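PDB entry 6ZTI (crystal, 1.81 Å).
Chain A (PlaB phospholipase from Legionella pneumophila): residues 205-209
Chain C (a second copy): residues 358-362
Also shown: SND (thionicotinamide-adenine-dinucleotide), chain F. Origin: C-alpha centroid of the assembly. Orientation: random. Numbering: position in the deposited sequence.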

# COMPACT_ATOMS: atom_id res chain seq x y z
N TYR A 205 -27.35 17.52 3.27
CA TYR A 205 -26.97 16.24 3.85
C TYR A 205 -26.58 15.27 2.74
O TYR A 205 -27.37 15.02 1.83
CB TYR A 205 -28.13 15.67 4.65
CG TYR A 205 -27.81 14.38 5.38
CD1 TYR A 205 -26.95 14.38 6.44
CD2 TYR A 205 -28.41 13.19 5.00
CE1 TYR A 205 -26.67 13.22 7.11
CE2 TYR A 205 -28.14 12.03 5.68
CZ TYR A 205 -27.28 12.05 6.74
OH TYR A 205 -26.97 10.91 7.43
N ASP A 206 -25.38 14.72 2.83
CA ASP A 206 -24.89 13.72 1.89
C ASP A 206 -25.22 12.35 2.45
O ASP A 206 -24.62 11.91 3.43
CB ASP A 206 -23.39 13.88 1.66
CG ASP A 206 -22.80 12.81 0.76
OD1 ASP A 206 -23.53 11.88 0.33
OD2 ASP A 206 -21.59 12.89 0.49
N ALA A 207 -26.17 11.66 1.81
CA ALA A 207 -26.74 10.47 2.42
C ALA A 207 -25.70 9.38 2.63
O ALA A 207 -25.82 8.59 3.57
CB ALA A 207 -27.89 9.95 1.55
N VAL A 208 -24.67 9.32 1.79
CA VAL A 208 -23.66 8.27 1.93
C VAL A 208 -22.55 8.66 2.89
O VAL A 208 -21.72 7.80 3.23
CB VAL A 208 -23.08 7.85 0.56
CG1 VAL A 208 -24.19 7.24 -0.32
CG2 VAL A 208 -22.44 9.01 -0.13
N ASN A 209 -22.50 9.92 3.35
CA ASN A 209 -21.51 10.38 4.32
C ASN A 209 -22.22 11.11 5.46
O ASN A 209 -22.34 12.34 5.48
CB ASN A 209 -20.46 11.26 3.65
CG ASN A 209 -19.62 10.46 2.64
OD1 ASN A 209 -18.80 9.63 3.02
ND2 ASN A 209 -19.84 10.70 1.36
PA SND F . -28.37 7.87 8.72
O1A SND F . -28.62 9.00 7.77
O2A SND F . -27.61 8.16 9.99
O5B SND F . -27.59 6.71 7.90
C5B SND F . -27.04 5.54 8.53
C4B SND F . -26.03 5.01 7.54
O4B SND F . -26.67 4.78 6.27
C3B SND F . -24.86 5.95 7.24
O3B SND F . -23.69 5.20 6.96
C2B SND F . -25.37 6.72 6.02
O2B SND F . -24.31 7.22 5.21
C1B SND F . -26.12 5.62 5.28
N9A SND F . -27.21 6.10 4.44
C8A SND F . -28.15 7.05 4.76
N7A SND F . -29.03 7.27 3.81
C5A SND F . -28.64 6.42 2.80
C6A SND F . -29.19 6.13 1.53
N6A SND F . -30.23 6.79 1.02
N1A SND F . -28.61 5.16 0.80
C2A SND F . -27.54 4.53 1.29
N3A SND F . -26.91 4.73 2.46
C4A SND F . -27.52 5.69 3.17
O3 SND F . -29.66 7.03 9.11
PN SND F . -31.20 7.38 9.39
O1N SND F . -31.89 6.20 9.96
O2N SND F . -31.22 8.66 10.13
O5D SND F . -31.67 7.67 7.90
C5D SND F . -33.06 7.66 7.52
C4D SND F . -33.21 8.56 6.31
O4D SND F . -33.06 9.95 6.70
C3D SND F . -32.19 8.34 5.19
O3D SND F . -32.84 8.54 3.95
C2D SND F . -31.18 9.45 5.43
O2D SND F . -30.49 9.83 4.26
C1D SND F . -32.11 10.56 5.88
N1N SND F . -31.37 11.60 6.70
C2N SND F . -31.42 12.88 6.28
C3N SND F . -30.83 13.88 7.02
C7N SND F . -30.87 15.29 6.56
S7N SND F . -30.26 16.50 7.53
N7N SND F . -31.39 15.53 5.38
C4N SND F . -30.19 13.53 8.20
C5N SND F . -30.14 12.21 8.61
C6N SND F . -30.74 11.25 7.84
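Chain C, residues 358-362: YDLYL

No direct hydrogen bond joins the two stretches; the dinucleotide spans them instead, held by polar contacts to both copies. Its adenine pairs with the backbone of Leu362(C), where Leu362(C) N donates to SND N1A at 2.9 Å and Leu362(C) O accepts from SND N6A at 2.8 Å. To chain A, SND O2B donates to Ala207(A) O at 2.6 Å, and Tyr205(A) OH donates to SND O1A at 2.5 Å.

Chain C passes through this region as an extended strand, running from Tyr358(C) to Leu362(C) at the adenine and continuing beyond, and lies against a type I beta turn of chain A, Asp206(A) to Asn209(A). The turn is closed by Asn209(A) N to Asp206(A) O at 2.9 Å and braced by the Asp206(A) carboxylate: Val208(A) N donates to Asp206(A) OD1 (3.2 Å) and Asn209(A) ND2 to Asp206(A) OD2 (2.9 Å). The CA-to-CB bond of Val208(A) points toward the strand, and Val208(A) CA lies 7.2 Å from Tyr361(C) CA. Val208(A) CG1 packs 3.5 Å from Leu360(C) O and 3.7 Å from Tyr361(C) CE2, while Val208(A) CG2 approaches Asp359(C) OD1 at 4.0 Å. Ala207(A) CB meets the edge of the Tyr361(C) ring, 4.2 Å from Tyr361(C) CD2. A water donates to Asp359(C) OD2 at 2.9 Å and, weakly, to Asp206(A) OD2 at 3.4 Å, linking the two carboxylates.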

# COMPACT_ATOMS: atom_id res chain seq x y z
N TYR C 358 -17.71 5.05 -7.03
CA TYR C 358 -19.15 5.17 -7.20
C TYR C 358 -19.80 5.53 -5.87
O TYR C 358 -19.22 5.32 -4.79
CB TYR C 358 -19.76 3.87 -7.74
CG TYR C 358 -19.55 2.72 -6.81
CD1 TYR C 358 -18.41 1.93 -6.90
CD2 TYR C 358 -20.46 2.43 -5.80
CE1 TYR C 358 -18.19 0.89 -6.03
CE2 TYR C 358 -20.25 1.41 -4.93
CZ TYR C 358 -19.11 0.64 -5.04
OH TYR C 358 -18.91 -0.40 -4.17
N ASP C 359 -21.01 6.07 -5.96
CA ASP C 359 -21.89 6.32 -4.83
C ASP C 359 -23.17 5.51 -5.02
O ASP C 359 -23.79 5.59 -6.09
CB ASP C 359 -22.25 7.81 -4.72
CG ASP C 359 -21.09 8.67 -4.25
OD1 ASP C 359 -20.26 8.21 -3.44
OD2 ASP C 359 -21.03 9.84 -4.69
N LEU C 360 -23.57 4.74 -4.01
CA LEU C 360 -24.75 3.90 -4.11
C LEU C 360 -25.80 4.37 -3.11
O LEU C 360 -25.53 4.41 -1.90
CB LEU C 360 -24.38 2.43 -3.89
CG LEU C 360 -25.47 1.43 -4.25
CD1 LEU C 360 -24.84 0.13 -4.69
CD2 LEU C 360 -26.41 1.23 -3.09
N TYR C 361 -26.98 4.71 -3.61
CA TYR C 361 -28.07 5.20 -2.79
C TYR C 361 -29.24 4.22 -2.77
O TYR C 361 -29.67 3.75 -3.83
CB TYR C 361 -28.59 6.53 -3.31
CG TYR C 361 -27.56 7.60 -3.41
CD1 TYR C 361 -26.84 7.77 -4.58
CD2 TYR C 361 -27.31 8.44 -2.34
CE1 TYR C 361 -25.89 8.76 -4.68
CE2 TYR C 361 -26.38 9.42 -2.44
CZ TYR C 361 -25.67 9.58 -3.60
OH TYR C 361 -24.74 10.56 -3.68
N LEU C 362 -29.75 3.93 -1.58
CA LEU C 362 -31.13 3.48 -1.46
C LEU C 362 -32.06 4.68 -1.55
O LEU C 362 -31.72 5.78 -1.13
CB LEU C 362 -31.36 2.77 -0.12
CG LEU C 362 -30.43 1.59 0.19
CD1 LEU C 362 -30.82 0.95 1.52
CD2 LEU C 362 -30.44 0.58 -0.91
O HOH W 1 -20.45 11.35 -2.26